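Local coordinates for acidocalcisomal pyrophosphatase (Trypanosoma brucei brucei, PDB 5C5V), which probably hydrolyses inorganic pyrophosphate to phosphate with magnesium as cofactor, as other soluble pyrophosphatases do, and also carries an EF-hand region, at residues T60-K63 against F64-W67; I262-D266 against P267-F271; P283-L286 against D287-E291; M329-N332 against L333-N337. All coordinates share one frame; numbering follows the deposited sequence.

Interaction 1: T60-K63 against F64-W67; sequences TFEK and FWAW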
loop_
_atom_site.group_PDB
_atom_site.type_symbol
_atom_site.label_atom_id
_atom_site.label_comp_id
_atom_site.label_asym_id
_atom_site.label_seq_id
_atom_site.Cartn_x
_atom_site.Cartn_y
_atom_site.Cartn_z
ATOM N N THR A 60 -31.621 -4.735 -37.976
ATOM C CA THR A 60 -30.324 -4.545 -37.339
ATOM C C THR A 60 -30.086 -3.054 -37.167
ATOM O O THR A 60 -30.833 -2.252 -37.709
ATOM C CB THR A 60 -29.190 -5.164 -38.177
ATOM O OG1 THR A 60 -29.080 -4.463 -39.429
ATOM C CG2 THR A 60 -29.494 -6.637 -38.451
ATOM N N PHE A 61 -29.063 -2.663 -36.417
ATOM C CA PHE A 61 -28.809 -1.235 -36.296
ATOM C C PHE A 61 -28.462 -0.679 -37.671
ATOM O O PHE A 61 -28.877 0.429 -38.039
ATOM C CB PHE A 61 -27.682 -0.909 -35.320
ATOM C CG PHE A 61 -27.224 0.517 -35.417
ATOM C CD1 PHE A 61 -28.100 1.552 -35.131
ATOM C CD2 PHE A 61 -25.939 0.828 -35.824
ATOM C CE1 PHE A 61 -27.704 2.876 -35.239
ATOM C CE2 PHE A 61 -25.535 2.152 -35.933
ATOM C CZ PHE A 61 -26.421 3.176 -35.638
ATOM N N GLU A 62 -27.690 -1.462 -38.417
ATOM C CA GLU A 62 -27.182 -1.028 -39.712
ATOM C C GLU A 62 -28.326 -0.727 -40.676
ATOM O O GLU A 62 -28.253 0.221 -41.442
ATOM C CB GLU A 62 -26.244 -2.085 -40.302
ATOM C CG GLU A 62 -25.150 -1.519 -41.206
ATOM C CD GLU A 62 -24.287 -0.464 -40.524
ATOM O OE1 GLU A 62 -23.862 -0.686 -39.371
ATOM O OE2 GLU A 62 -24.017 0.591 -41.150
ATOM N N LYS A 63 -29.390 -1.519 -40.625
ATOM C CA LYS A 63 -30.543 -1.253 -41.471
ATOM C C LYS A 63 -31.359 -0.096 -40.917
ATOM O O LYS A 63 -31.912 0.693 -41.668
ATOM C CB LYS A 63 -31.437 -2.486 -41.601
ATOM C CG LYS A 63 -30.742 -3.751 -42.079
ATOM C CD LYS A 63 -31.776 -4.800 -42.485
ATOM C CE LYS A 63 -31.272 -6.233 -42.325
ATOM N NZ LYS A 63 -32.386 -7.190 -42.656
ATOM N N PHE A 64 -31.420 0.015 -39.597
ATOM C CA PHE A 64 -32.111 1.132 -38.977
ATOM C C PHE A 64 -31.441 2.444 -39.369
ATOM O O PHE A 64 -32.120 3.427 -39.666
ATOM C CB PHE A 64 -32.136 0.974 -37.457
ATOM C CG PHE A 64 -32.726 2.153 -36.735
ATOM C CD1 PHE A 64 -34.095 2.349 -36.699
ATOM C CD2 PHE A 64 -31.904 3.063 -36.088
ATOM C CE1 PHE A 64 -34.631 3.437 -36.036
ATOM C CE2 PHE A 64 -32.433 4.145 -35.420
ATOM C CZ PHE A 64 -33.800 4.334 -35.396
ATOM N N TRP A 65 -30.108 2.446 -39.376
ATOM C CA TRP A 65 -29.342 3.613 -39.798
ATOM C C TRP A 65 -29.668 3.967 -41.245
ATOM O O TRP A 65 -29.870 5.133 -41.570
ATOM C CB TRP A 65 -27.848 3.360 -39.644
ATOM C CG TRP A 65 -26.953 4.518 -40.036
ATOM C CD1 TRP A 65 -25.928 4.486 -40.939
ATOM C CD2 TRP A 65 -26.984 5.858 -39.517
ATOM N NE1 TRP A 65 -25.327 5.721 -41.021
ATOM C CE2 TRP A 65 -25.955 6.579 -40.159
ATOM C CE3 TRP A 65 -27.779 6.515 -38.574
ATOM C CZ2 TRP A 65 -25.700 7.921 -39.886
ATOM C CZ3 TRP A 65 -27.528 7.850 -38.311
ATOM C CH2 TRP A 65 -26.494 8.537 -38.962
ATOM N N ALA A 66 -29.720 2.952 -42.106
ATOM C CA ALA A 66 -30.033 3.142 -43.513
ATOM C C ALA A 66 -31.396 3.796 -43.687
ATOM O O ALA A 66 -31.547 4.735 -44.475
ATOM C CB ALA A 66 -29.986 1.812 -44.254
ATOM N N TRP A 67 -32.389 3.277 -42.970
ATOM C CA TRP A 67 -33.726 3.845 -43.002
ATOM C C TRP A 67 -33.707 5.305 -42.566
ATOM O O TRP A 67 -34.308 6.172 -43.214
ATOM C CB TRP A 67 -34.676 3.054 -42.104
ATOM C CG TRP A 67 -35.868 3.864 -41.718
ATOM C CD1 TRP A 67 -36.999 4.070 -42.459
ATOM C CD2 TRP A 67 -36.028 4.629 -40.518
ATOM N NE1 TRP A 67 -37.861 4.903 -41.780
ATOM C CE2 TRP A 67 -37.288 5.256 -40.584
ATOM C CE3 TRP A 67 -35.227 4.843 -39.390
ATOM C CZ2 TRP A 67 -37.768 6.078 -39.562
ATOM C CZ3 TRP A 67 -35.705 5.657 -38.377
ATOM C CH2 TRP A 67 -36.964 6.264 -38.469
#
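Phe-61 reaches forward to Phe-64 and Trp-65 in the first turns of helix 61-69. This helix follows helix 43-53 and the short strand 59-60, an order consistent with the exiting helix of an EF-hand. The backbone bonds are those of a regular alpha-helix: Phe-64, Trp-65, Ala-66 and Trp-67 donate their N-H groups to the carbonyls of Thr-60, Phe-61, Glu-62 and Lys-63. The shortest, from Trp-65 N to Phe-61 O, measures 2.7 Å. Thr-60 is the N-cap, its OG1 accepting from Lys-63 N at 3.2 Å, so the side chain helps to occupy an N-H of the opening turn.

The apolar contacts gather round Phe-61, where CG anti to the backbone N (chi1 168°) carries the ring forward along the helix. Trp-65 CB lies over one face of its ring, offset toward the rim and 4.3 Å from Phe-61 CZ. Phe-61 CD1 approaches the edge of the Phe-64 ring, 4.2 Å from Phe-64 CD2. Beyond the two segments, Phe-13 meets the Phe-61 ring edge-to-face, and Phe-64 and Trp-65 both pack on Met-9 of helix 3-14.

Among the polar ends, Lys-63 NZ bonds to Asp-56 O in the preceding loop, and Glu-62 OE2 forms a long, weak ion pair with Lys-6. That same OE2 of Glu-62 sits 4.3 Å from Trp-65 CD1, oblique to the indole.

Interaction 2: I262-D266 against P267-F271; sequences ISHND and PICRF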
loop_
_atom_site.group_PDB
_atom_site.type_symbol
_atom_site.label_atom_id
_atom_site.label_comp_id
_atom_site.label_asym_id
_atom_site.label_seq_id
_atom_site.Cartn_x
_atom_site.Cartn_y
_atom_site.Cartn_z
ATOM N N ILE A 262 3.216 13.696 -6.376
ATOM C CA ILE A 262 3.139 12.245 -6.459
ATOM C C ILE A 262 1.892 11.790 -7.195
ATOM O O ILE A 262 0.812 12.345 -7.019
ATOM C CB ILE A 262 3.167 11.580 -5.065
ATOM C CG1 ILE A 262 3.208 10.056 -5.220
ATOM C CG2 ILE A 262 1.981 12.018 -4.217
ATOM C CD1 ILE A 262 3.462 9.330 -3.934
ATOM N N SER A 263 2.073 10.768 -8.021
ATOM C CA SER A 263 0.998 10.174 -8.792
ATOM C C SER A 263 -0.191 9.752 -7.940
ATOM O O SER A 263 -0.036 9.088 -6.918
ATOM C CB SER A 263 1.526 8.957 -9.558
ATOM O OG SER A 263 0.445 8.187 -10.056
ATOM N N HIS A 264 -1.384 10.111 -8.379
ATOM C CA HIS A 264 -2.594 9.693 -7.696
ATOM C C HIS A 264 -2.786 8.184 -7.795
ATOM O O HIS A 264 -3.683 7.641 -7.175
ATOM C CB HIS A 264 -3.815 10.418 -8.277
ATOM C CG HIS A 264 -4.092 11.744 -7.641
ATOM N ND1 HIS A 264 -4.731 11.870 -6.425
ATOM C CD2 HIS A 264 -3.808 13.004 -8.047
ATOM C CE1 HIS A 264 -4.840 13.150 -6.116
ATOM N NE2 HIS A 264 -4.286 13.859 -7.082
ATOM N N ASN A 265 -1.946 7.513 -8.582
ATOM C CA ASN A 265 -1.986 6.055 -8.705
ATOM C C ASN A 265 -0.985 5.302 -7.838
ATOM O O ASN A 265 -0.991 4.070 -7.812
ATOM C CB ASN A 265 -1.769 5.651 -10.156
ATOM C CG ASN A 265 -3.024 5.730 -10.942
ATOM O OD1 ASN A 265 -4.112 5.516 -10.386
ATOM N ND2 ASN A 265 -2.918 6.076 -12.235
ATOM N N ASP A 266 -0.116 6.033 -7.153
ATOM C CA ASP A 266 0.848 5.402 -6.264
ATOM C C ASP A 266 0.135 4.891 -5.011
ATOM O O ASP A 266 -0.799 5.530 -4.514
ATOM C CB ASP A 266 1.977 6.367 -5.876
ATOM C CG ASP A 266 3.189 5.645 -5.285
ATOM O OD1 ASP A 266 4.117 5.295 -6.051
ATOM O OD2 ASP A 266 3.235 5.427 -4.050
ATOM N N PRO A 267 0.577 3.724 -4.509
ATOM C CA PRO A 267 0.038 3.052 -3.314
ATOM C C PRO A 267 0.091 3.910 -2.056
ATOM O O PRO A 267 -0.725 3.698 -1.164
ATOM C CB PRO A 267 0.936 1.813 -3.171
ATOM C CG PRO A 267 1.378 1.524 -4.583
ATOM C CD PRO A 267 1.577 2.893 -5.203
ATOM N N ILE A 268 1.023 4.851 -1.971
ATOM C CA ILE A 268 1.119 5.683 -0.777
ATOM C C ILE A 268 0.640 7.114 -0.964
ATOM O O ILE A 268 0.978 7.978 -0.147
ATOM C CB ILE A 268 2.565 5.752 -0.242
ATOM C CG1 ILE A 268 3.470 6.519 -1.202
ATOM C CG2 ILE A 268 3.102 4.342 0.034
ATOM C CD1 ILE A 268 4.799 6.905 -0.587
ATOM N N CYS A 269 -0.109 7.382 -2.037
ATOM C CA CYS A 269 -0.616 8.733 -2.293
ATOM C C CYS A 269 -1.539 9.220 -1.173
ATOM O O CYS A 269 -1.441 10.366 -0.741
ATOM C CB CYS A 269 -1.357 8.801 -3.636
ATOM S SG CYS A 269 -1.799 10.511 -4.126
ATOM N N ARG A 270 -2.434 8.344 -0.721
ATOM C CA ARG A 270 -3.360 8.631 0.379
ATOM C C ARG A 270 -2.644 9.168 1.619
ATOM O O ARG A 270 -3.173 10.020 2.331
ATOM C CB ARG A 270 -4.130 7.360 0.785
ATOM C CG ARG A 270 -5.320 6.979 -0.080
ATOM C CD ARG A 270 -6.503 7.951 0.106
ATOM N N PHE A 271 -1.444 8.666 1.878
ATOM C CA PHE A 271 -0.762 8.960 3.132
ATOM C C PHE A 271 0.133 10.187 3.068
ATOM O O PHE A 271 0.575 10.702 4.095
ATOM C CB PHE A 271 0.054 7.745 3.559
ATOM C CG PHE A 271 -0.717 6.472 3.491
ATOM C CD1 PHE A 271 -1.663 6.173 4.453
ATOM C CD2 PHE A 271 -0.517 5.582 2.458
ATOM C CE1 PHE A 271 -2.398 5.006 4.384
ATOM C CE2 PHE A 271 -1.248 4.411 2.384
ATOM C CZ PHE A 271 -2.188 4.126 3.348
#
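Asp-266 reaches past Pro-267 to the backbone of Ile-268, and the packing is tight here. Its OD2 accepts from Ile-268 N at 3.1 Å in a nearly straight bond (169°), met on the anti side of the carboxylate and 23° out of its plane. The Asp-266 and Ile-268 side chains run side by side, which also brings Ile-268 CG1 to 3.1 Å from Asp-266 OD2. With CG anti to the backbone N (chi1 -164°), the carboxylate faces the chain ahead, and its other oxygen, OD1, is taken by Met-230 N.

Cys-269 fills the inside of the bend: its SG lies 3.6 Å from Ser-263 O and 3.7 Å from His-264 CA. The Ile-262 and Ile-268 side chains cross at about a right angle, with Ile-262 CD1 3.9 Å from Ile-268 CG1.

Two type I beta turns follow one another as the chain leaves strand 254-263. Ser-263 OG accepts from Asn-265 N in an ST turn at the first, and the Asp-266 OD2 bond is an Asx turn laid over the second, which Cys-269 N closes onto Asp-266 O at 3.2 Å. The second turn and the chain after it form a packed face between subunits: Pro-267 packs on Phe-271 of the second subunit, and Phe-271 stacks on Phe-271 of the third.

The side of the first turn is looser. Asn-265 is exposed there, and the partly exposed His-264 ring meets Cys-269 SG only obliquely, its centroid 4.5 Å from that sulfur, while His-264 NE2 is hydrogen-bonded to the carbonyl O of Asn-150.

Interaction 3: P283-L286 against D287-E291; sequences PGCL and DAIRE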
loop_
_atom_site.group_PDB
_atom_site.type_symbol
_atom_site.label_atom_id
_atom_site.label_comp_id
_atom_site.label_asym_id
_atom_site.label_seq_id
_atom_site.Cartn_x
_atom_site.Cartn_y
_atom_site.Cartn_z
ATOM N N PRO A 283 12.178 8.969 3.588
ATOM C CA PRO A 283 13.362 9.632 4.157
ATOM C C PRO A 283 14.489 9.736 3.133
ATOM O O PRO A 283 14.711 8.797 2.368
ATOM C CB PRO A 283 13.759 8.718 5.330
ATOM C CG PRO A 283 13.082 7.385 5.051
ATOM C CD PRO A 283 11.797 7.767 4.357
ATOM N N GLY A 284 15.164 10.880 3.103
ATOM C CA GLY A 284 16.245 11.091 2.165
ATOM C C GLY A 284 15.820 11.547 0.774
ATOM O O GLY A 284 16.670 11.978 -0.012
ATOM N N CYS A 285 14.528 11.443 0.454
ATOM C CA CYS A 285 14.034 11.791 -0.887
ATOM C C CYS A 285 14.200 13.286 -1.198
ATOM O O CYS A 285 14.800 13.655 -2.198
ATOM C CB CYS A 285 12.562 11.390 -1.035
ATOM S SG CYS A 285 11.857 11.811 -2.646
ATOM N N LEU A 286 13.698 14.136 -0.312
ATOM C CA LEU A 286 13.848 15.578 -0.466
ATOM C C LEU A 286 15.327 15.996 -0.512
ATOM O O LEU A 286 15.717 16.757 -1.386
ATOM C CB LEU A 286 13.134 16.307 0.671
ATOM C CG LEU A 286 11.616 16.134 0.714
ATOM C CD1 LEU A 286 10.983 17.104 1.708
ATOM C CD2 LEU A 286 11.006 16.298 -0.679
ATOM N N ASP A 287 16.151 15.490 0.414
ATOM C CA ASP A 287 17.582 15.830 0.439
ATOM C C ASP A 287 18.281 15.475 -0.876
ATOM O O ASP A 287 19.119 16.234 -1.368
ATOM C CB ASP A 287 18.319 15.105 1.588
ATOM C CG ASP A 287 18.074 15.735 2.954
ATOM O OD1 ASP A 287 17.548 16.870 3.026
ATOM O OD2 ASP A 287 18.422 15.085 3.977
ATOM N N ALA A 288 17.974 14.294 -1.409
ATOM C CA ALA A 288 18.586 13.833 -2.641
ATOM C C ALA A 288 18.140 14.682 -3.829
ATOM O O ALA A 288 18.957 15.018 -4.686
ATOM C CB ALA A 288 18.261 12.369 -2.884
ATOM N N ILE A 289 16.850 15.031 -3.877
ATOM C CA ILE A 289 16.328 15.907 -4.931
ATOM C C ILE A 289 17.028 17.263 -4.913
ATOM O O ILE A 289 17.536 17.714 -5.940
ATOM C CB ILE A 289 14.801 16.117 -4.794
ATOM C CG1 ILE A 289 14.064 14.834 -5.168
ATOM C CG2 ILE A 289 14.324 17.237 -5.701
ATOM C CD1 ILE A 289 12.571 14.881 -4.901
ATOM N N ARG A 290 17.088 17.889 -3.740
ATOM C CA ARG A 290 17.739 19.192 -3.605
ATOM C C ARG A 290 19.200 19.107 -4.035
ATOM O O ARG A 290 19.692 19.979 -4.762
ATOM C CB ARG A 290 17.640 19.717 -2.169
ATOM C CG ARG A 290 18.355 21.063 -1.917
ATOM C CD ARG A 290 17.974 21.656 -0.551
ATOM N NE ARG A 290 17.916 20.574 0.418
ATOM C CZ ARG A 290 16.954 20.402 1.315
ATOM N NH1 ARG A 290 15.963 21.265 1.424
ATOM N NH2 ARG A 290 17.006 19.356 2.114
ATOM N N GLU A 291 19.883 18.048 -3.607
ATOM C CA GLU A 291 21.303 17.892 -3.895
ATOM C C GLU A 291 21.577 17.604 -5.372
ATOM O O GLU A 291 22.483 18.183 -5.966
ATOM C CB GLU A 291 21.899 16.773 -3.026
ATOM C CG GLU A 291 23.368 16.480 -3.331
ATOM C CD GLU A 291 24.331 17.574 -2.883
ATOM O OE1 GLU A 291 23.911 18.548 -2.214
ATOM O OE2 GLU A 291 25.532 17.459 -3.210
#
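Ile-289 packs back onto Cys-285 in the first turns of helix 285-295, where Gly-284 is the N-cap. Its side chain can be followed outward. CB lies 3.6 Å from both Cys-285 O and Leu-286 O, resting against two carbonyls of the turn before. CG1, anti to the carbonyl carbon of its own residue (chi1 -71°), comes closer still, to 3.3 Å from Cys-285 O. The tip, CD1, remains beside that carbonyl and ends 3.9 Å from Cys-285 SG, an apolar contact that joins the two side chains along one flank of the helix. Trp-196 packs on both of them, and Trp-161 of the fourth subunit reaches Cys-285 and Ala-288.

The backbone sets the spacing. Ala-288 N, Ile-289 N and Arg-290 N donate to the carbonyls of Gly-284, Cys-285 and Leu-286; the last bond, from Arg-290 N to Leu-286 O, is 2.9 Å long and nearly straight. Gly-284 enters the helix with a positive phi of 84°, at which a CB would press on the carbonyl oxygen of Pro-283.

On the flank with Asp-287, Arg-290 bends back along the helix. Its NH1 bonds to Gly-311 O, while NH2 makes a salt bridge to Asp-287. The carboxylate oxygen lies at the guanidinium edge, in its plane. At 2.7 Å from Arg-290 NH2 to Asp-287 OD1 the pair is close, but the N-H points well off the oxygen (117°), so as a hydrogen bond it is weak.

Interaction 4: M329-N332 against L333-N337; sequences MWHN and LLKVN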
loop_
_atom_site.group_PDB
_atom_site.type_symbol
_atom_site.label_atom_id
_atom_site.label_comp_id
_atom_site.label_asym_id
_atom_site.label_seq_id
_atom_site.Cartn_x
_atom_site.Cartn_y
_atom_site.Cartn_z
ATOM N N MET A 329 0.327 33.639 -15.782
ATOM C CA MET A 329 1.390 34.076 -16.681
ATOM C C MET A 329 1.233 33.392 -18.036
ATOM O O MET A 329 1.443 34.011 -19.083
ATOM C CB MET A 329 2.774 33.761 -16.097
ATOM C CG MET A 329 3.114 34.456 -14.785
ATOM S SD MET A 329 4.524 33.671 -13.916
ATOM C CE MET A 329 4.474 34.571 -12.375
ATOM N N TRP A 330 0.875 32.108 -17.999
ATOM C CA TRP A 330 0.627 31.355 -19.221
ATOM C C TRP A 330 -0.596 31.920 -19.960
ATOM O O TRP A 330 -0.599 31.978 -21.175
ATOM C CB TRP A 330 0.433 29.860 -18.930
ATOM C CG TRP A 330 -0.116 29.093 -20.125
ATOM C CD1 TRP A 330 0.593 28.582 -21.174
ATOM C CD2 TRP A 330 -1.491 28.791 -20.392
ATOM N NE1 TRP A 330 -0.254 27.972 -22.072
ATOM C CE2 TRP A 330 -1.538 28.082 -21.615
ATOM C CE3 TRP A 330 -2.685 29.028 -19.708
ATOM C CZ2 TRP A 330 -2.731 27.607 -22.164
ATOM C CZ3 TRP A 330 -3.875 28.557 -20.269
ATOM C CH2 TRP A 330 -3.882 27.855 -21.479
ATOM N N HIS A 331 -1.627 32.330 -19.221
ATOM C CA HIS A 331 -2.806 32.954 -19.827
ATOM C C HIS A 331 -2.379 34.228 -20.532
ATOM O O HIS A 331 -2.827 34.506 -21.644
ATOM C CB HIS A 331 -3.888 33.282 -18.785
ATOM C CG HIS A 331 -4.813 32.140 -18.477
ATOM N ND1 HIS A 331 -5.816 31.735 -19.329
ATOM C CD2 HIS A 331 -4.891 31.328 -17.397
ATOM C CE1 HIS A 331 -6.463 30.712 -18.798
ATOM N NE2 HIS A 331 -5.927 30.451 -17.622
ATOM N N ASN A 332 -1.511 35.004 -19.887
ATOM C CA ASN A 332 -1.039 36.254 -20.481
ATOM C C ASN A 332 -0.209 35.988 -21.728
ATOM O O ASN A 332 -0.273 36.737 -22.711
ATOM C CB ASN A 332 -0.229 37.080 -19.476
ATOM C CG ASN A 332 0.125 38.466 -20.007
ATOM O OD1 ASN A 332 1.255 38.711 -20.432
ATOM N ND2 ASN A 332 -0.840 39.373 -19.984
ATOM N N LEU A 333 0.574 34.920 -21.688
ATOM C CA LEU A 333 1.426 34.588 -22.812
ATOM C C LEU A 333 0.608 34.171 -24.036
ATOM O O LEU A 333 0.778 34.725 -25.129
ATOM C CB LEU A 333 2.403 33.478 -22.427
ATOM C CG LEU A 333 3.258 32.927 -23.567
ATOM C CD1 LEU A 333 4.432 33.845 -23.849
ATOM C CD2 LEU A 333 3.737 31.519 -23.258
ATOM N N LEU A 334 -0.281 33.197 -23.843
ATOM C CA LEU A 334 -1.005 32.585 -24.956
ATOM C C LEU A 334 -2.257 33.352 -25.360
ATOM O O LEU A 334 -2.428 33.674 -26.536
ATOM C CB LEU A 334 -1.382 31.130 -24.627
ATOM C CG LEU A 334 -2.126 30.375 -25.743
ATOM C CD1 LEU A 334 -1.307 30.265 -27.016
ATOM C CD2 LEU A 334 -2.539 28.991 -25.278
ATOM N N LYS A 335 -3.137 33.607 -24.395
ATOM C CA LYS A 335 -4.424 34.249 -24.670
ATOM C C LYS A 335 -4.257 35.723 -25.016
ATOM O O LYS A 335 -4.718 36.180 -26.053
ATOM C CB LYS A 335 -5.366 34.114 -23.471
ATOM C CG LYS A 335 -5.433 32.726 -22.874
ATOM C CD LYS A 335 -5.936 31.712 -23.874
ATOM C CE LYS A 335 -6.253 30.390 -23.192
ATOM N NZ LYS A 335 -6.713 29.362 -24.175
ATOM N N VAL A 336 -3.590 36.467 -24.140
ATOM C CA VAL A 336 -3.418 37.903 -24.333
ATOM C C VAL A 336 -2.383 38.259 -25.401
ATOM O O VAL A 336 -2.656 39.060 -26.286
ATOM C CB VAL A 336 -3.014 38.590 -23.015
ATOM C CG1 VAL A 336 -2.828 40.091 -23.222
ATOM C CG2 VAL A 336 -4.057 38.324 -21.950
ATOM N N ASN A 337 -1.204 37.656 -25.353
ATOM C CA ASN A 337 -0.169 38.063 -26.297
ATOM C C ASN A 337 -0.047 37.098 -27.479
ATOM O O ASN A 337 0.776 37.298 -28.364
ATOM C CB ASN A 337 1.181 38.213 -25.583
ATOM C CG ASN A 337 1.224 39.428 -24.665
ATOM O OD1 ASN A 337 1.132 40.557 -25.116
ATOM N ND2 ASN A 337 1.379 39.194 -23.374
#
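At the C-terminal end of helix 316-336 the regular winding opens into a wider pi-type turn, and His-331 O marks the change. It accepts from Lys-335 N at 2.9 Å, a strongly bent bond (131°), and from Val-336 N at 3.3 Å, straighter and in the carbonyl plane. One residue on, Asn-332 O takes Asn-337 N at 2.9 Å, with a weak second bond from Asn-337 ND2.

Trp-330 and Leu-334 run side by side. Leu-334 CB stands over one face of the indole, offset toward the rim, and Leu-334 CD2 closes to 3.4 Å from Trp-330 CZ2. The indole NE1 bonds to His-130. Lys-335, bent at chi2 (-61°), brings its CG to the edge of the imidazole, 3.7 Å from His-331 ND1, and its CE toward Trp-330 CH2. Phe-87 of the second subunit meets the His-331 ring, so this helix end takes part in a subunit interface.

His-331 ND1 is buried by the contact with no polar partner in the model, and Lys-335 NZ lies 5.5 Å away from it; both circumstances would probably disfavour a protonated imidazole.

Overall arrangement
Interaction 1 stands apart: its centre is 47 Å from that of interaction 2, 48 Å from interaction 4 and 62 Å from interaction 3, which lies across the chain's centre. Interactions 2 and 3 are neighbours, with centres 18 Å and nearest atoms about 9 Å apart, and both touch the fourth subunit. Interaction 4 shares the second subunit with interaction 2, although their centres are 32 Å apart. Interactions 3 and 4 come within about 10 to 12 Å of the active site without touching it: the Ile-289 side chain is about 12 Å from bound imidodiphosphate and about 10 Å from that of magnesium-binding Asp-224, while the Met-329 side chain is about 12 Å from a magnesium ion.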